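Local structure of Trypsin/chymotrypsin inhibitor (5YCZ) at residues T104-I109 with N113-I118. The protein inhibits the serine proteases trypsin and alpha-chymotrypsin as a homodimeric Kunitz-type storage protein of giant taro. Residues are numbered along the deposited sequence; the frame is centred on the assembly and turned at random.
Sequences TTSKAI and NSRFAI
In the beta-trefoil of this Kunitz-type inhibitor, the long loop between strands 98-100 and 116-120 folds back on itself, and Arg115, at the approach to the second strand, holds the carbonyls of Ser106 and Ala108. The Arg115 chain runs extended from CG to its guanidinium and brings NH2 between the two. From there NH2 donates to Ala108 O at 3.0 Å, with an N-H...O angle of 155°, and to Ser106 O at 3.1 Å, where the angle falls to 143°. The acceptors are approached differently: NH2 stands well above the carbonyl plane of Ser106 but is only modestly tilted from that of Ala108. Both oxygens lie at the edge of the guanidinium, somewhat off its plane. Within 104-109 the same residues form an ST turn, Ser106 OG accepting from Ala108 N at 3.2 Å. With chi1 at 156°, the Ser106 hydroxyl points away from its own N and lies beside its carbonyl carbon, near Ala108 N. Ser114 OG comes suspiciously close to Thr104 O, so the length of that hydrogen bond is doubtful, while Thr104 OG1 is hydrogen-bonded to His112 NE2. The remaining guanidinium nitrogens are also engaged: NE forms a salt bridge with Glu61, and NH1 donates hydrogen bonds to the carbonyls of Gly110 and Pro137. At the start of 104-109, Thr104 and Thr105 pack on Cys84 and Pro81 of the second subunit. With every guanidinium nitrogen engaged, the buried Arg115 is fixed in rotation, its charge probably balanced by Glu61, and it links the 106-110 part of the loop to Glu61 and Pro137.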
ATOM      1  N   THR A 104      -2.865  11.228  -1.450  1.00 25.56           N
ATOM      2  CA  THR A 104      -4.289  10.978  -1.294  1.00 26.67           C
ATOM      3  C   THR A 104      -4.980  10.929  -2.649  1.00 27.88           C
ATOM      4  O   THR A 104      -4.544  11.564  -3.612  1.00 28.85           O
ATOM      5  CB  THR A 104      -4.916  12.053  -0.465  1.00 22.17           C
ATOM      6  OG1 THR A 104      -4.456  13.317  -0.976  1.00 29.95           O
ATOM      7  CG2 THR A 104      -4.499  11.904   0.986  1.00 18.99           C
ATOM      8  N   THR A 105      -6.062  10.163  -2.714  1.00 29.34           N
ATOM      9  CA  THR A 105      -6.986  10.283  -3.821  1.00 24.58           C
ATOM     10  C   THR A 105      -7.802  11.563  -3.668  1.00 29.40           C
ATOM     11  O   THR A 105      -7.957  12.116  -2.576  1.00 32.40           O
ATOM     12  CB  THR A 105      -7.905   9.067  -3.880  1.00 24.26           C
ATOM     13  OG1 THR A 105      -8.678   8.998  -2.678  1.00 30.32           O
ATOM     14  CG2 THR A 105      -7.101   7.826  -3.964  1.00 24.35           C
ATOM     15  N   SER A 106      -8.301  12.052  -4.792  1.00 28.78           N
ATOM     16  CA  SER A 106      -9.179  13.208  -4.785  1.00 26.14           C
ATOM     17  C   SER A 106      -9.991  13.180  -6.069  1.00 33.03           C
ATOM     18  O   SER A 106      -9.469  12.824  -7.128  1.00 31.35           O
ATOM     19  CB  SER A 106      -8.392  14.516  -4.670  1.00 30.89           C
ATOM     20  OG  SER A 106      -9.137  15.599  -5.200  1.00 32.18           O
ATOM     21  N   LYS A 107     -11.276  13.509  -5.966  1.00 37.64           N
ATOM     22  CA  LYS A 107     -12.114  13.632  -7.147  1.00 35.93           C
ATOM     23  C   LYS A 107     -12.270  15.074  -7.598  1.00 37.37           C
ATOM     24  O   LYS A 107     -12.742  15.310  -8.714  1.00 40.67           O
ATOM     25  CB  LYS A 107     -13.503  13.033  -6.894  1.00 41.05           C
ATOM     26  CG  LYS A 107     -13.525  11.595  -6.414  1.00 40.36           C
ATOM     27  CD  LYS A 107     -14.924  10.979  -6.593  1.00 47.53           C
ATOM     28  CE  LYS A 107     -15.005   9.998  -7.789  1.00 53.78           C
ATOM     29  NZ  LYS A 107     -15.201  10.638  -9.140  1.00 45.90           N
ATOM     30  N   ALA A 108     -11.845  16.029  -6.776  1.00 38.09           N
ATOM     31  CA  ALA A 108     -12.167  17.431  -6.974  1.00 42.13           C
ATOM     32  C   ALA A 108     -11.612  17.956  -8.299  1.00 48.31           C
ATOM     33  O   ALA A 108     -10.829  17.301  -9.001  1.00 39.04           O
ATOM     34  CB  ALA A 108     -11.624  18.272  -5.819  1.00 38.46           C
ATOM     35  N   ILE A 109     -12.061  19.168  -8.634  1.00 48.52           N
ATOM     36  CA  ILE A 109     -11.613  19.860  -9.834  1.00 44.45           C
ATOM     37  C   ILE A 109     -10.281  20.547  -9.596  1.00 46.07           C
ATOM     38  O   ILE A 109      -9.521  20.771 -10.548  1.00 43.22           O
ATOM     39  CB  ILE A 109     -12.689  20.869 -10.281  1.00 47.44           C
ATOM     40  CG1 ILE A 109     -14.005  20.145 -10.582  1.00 56.27           C
ATOM     41  CG2 ILE A 109     -12.250  21.650 -11.497  1.00 47.17           C
ATOM     42  CD1 ILE A 109     -15.221  21.059 -10.608  1.00 52.71           C
ATOM     43  N   ASN A 113      -1.662  17.045  -5.971  1.00 24.48           N
ATOM     44  CA  ASN A 113      -0.258  16.728  -6.220  1.00 26.29           C
ATOM     45  C   ASN A 113       0.065  15.242  -6.177  1.00 25.60           C
ATOM     46  O   ASN A 113       1.229  14.872  -6.398  1.00 23.08           O
ATOM     47  CB  ASN A 113       0.624  17.455  -5.218  1.00 25.85           C
ATOM     48  CG  ASN A 113       0.712  18.918  -5.507  1.00 34.59           C
ATOM     49  OD1 ASN A 113       0.603  19.763  -4.606  1.00 41.93           O
ATOM     50  ND2 ASN A 113       0.893  19.239  -6.778  1.00 30.91           N
ATOM     51  N   SER A 114      -0.902  14.379  -5.895  1.00 20.94           N
ATOM     52  CA  SER A 114      -0.660  12.953  -6.029  1.00 22.28           C
ATOM     53  C   SER A 114      -1.054  12.413  -7.406  1.00 21.93           C
ATOM     54  O   SER A 114      -1.050  11.195  -7.604  1.00 19.91           O
ATOM     55  CB  SER A 114      -1.392  12.180  -4.923  1.00 26.15           C
ATOM     56  OG  SER A 114      -2.643  12.764  -4.619  1.00 29.74           O
ATOM     57  N   ARG A 115      -1.373  13.281  -8.363  1.00 21.59           N
ATOM     58  CA  ARG A 115      -1.802  12.835  -9.682  1.00 29.31           C
ATOM     59  C   ARG A 115      -0.604  12.766 -10.621  1.00 24.67           C
ATOM     60  O   ARG A 115       0.038  13.783 -10.911  1.00 22.62           O
ATOM     61  CB  ARG A 115      -2.874  13.756 -10.255  1.00 30.04           C
ATOM     62  CG  ARG A 115      -4.258  13.529  -9.686  1.00 28.56           C
ATOM     63  CD  ARG A 115      -5.027  14.839  -9.702  1.00 30.06           C
ATOM     64  NE  ARG A 115      -6.417  14.640  -9.326  1.00 34.82           N
ATOM     65  CZ  ARG A 115      -7.276  15.628  -9.098  1.00 33.40           C
ATOM     66  NH1 ARG A 115      -6.889  16.890  -9.201  1.00 31.28           N
ATOM     67  NH2 ARG A 115      -8.522  15.350  -8.743  1.00 33.60           N
ATOM     68  N   PHE A 116      -0.324  11.570 -11.113  1.00 23.15           N
ATOM     69  CA  PHE A 116       0.735  11.364 -12.080  1.00 24.45           C
ATOM     70  C   PHE A 116       0.131  10.766 -13.345  1.00 24.77           C
ATOM     71  O   PHE A 116      -0.966  10.200 -13.323  1.00 23.62           O
ATOM     72  CB  PHE A 116       1.830  10.451 -11.506  1.00 17.83           C
ATOM     73  CG  PHE A 116       2.478  10.995 -10.273  1.00 18.13           C
ATOM     74  CD1 PHE A 116       1.861  10.870  -9.028  1.00 18.37           C
ATOM     75  CD2 PHE A 116       3.692  11.647 -10.351  1.00 16.30           C
ATOM     76  CE1 PHE A 116       2.450  11.381  -7.884  1.00 17.64           C
ATOM     77  CE2 PHE A 116       4.292  12.164  -9.211  1.00 19.08           C
ATOM     78  CZ  PHE A 116       3.677  12.025  -7.970  1.00 17.87           C
ATOM     79  N   ALA A 117       0.846  10.925 -14.458  1.00 23.82           N
ATOM     80  CA  ALA A 117       0.519  10.236 -15.694  1.00 28.51           C
ATOM     81  C   ALA A 117       1.777   9.580 -16.236  1.00 25.93           C
ATOM     82  O   ALA A 117       2.892  10.000 -15.921  1.00 30.59           O
ATOM     83  CB  ALA A 117      -0.063  11.187 -16.739  1.00 30.03           C
ATOM     84  N   ILE A 118       1.587   8.538 -17.044  1.00 24.26           N
ATOM     85  CA  ILE A 118       2.676   7.846 -17.722  1.00 29.81           C
ATOM     86  C   ILE A 118       2.548   8.040 -19.227  1.00 31.06           C
ATOM     87  O   ILE A 118       1.452   7.964 -19.793  1.00 30.78           O
ATOM     88  CB  ILE A 118       2.703   6.346 -17.380  1.00 31.99           C
ATOM     89  CG1 ILE A 118       2.834   6.154 -15.875  1.00 30.86           C
ATOM     90  CG2 ILE A 118       3.858   5.645 -18.100  1.00 34.23           C
ATOM     91  CD1 ILE A 118       2.137   4.909 -15.367  1.00 30.38           C
TER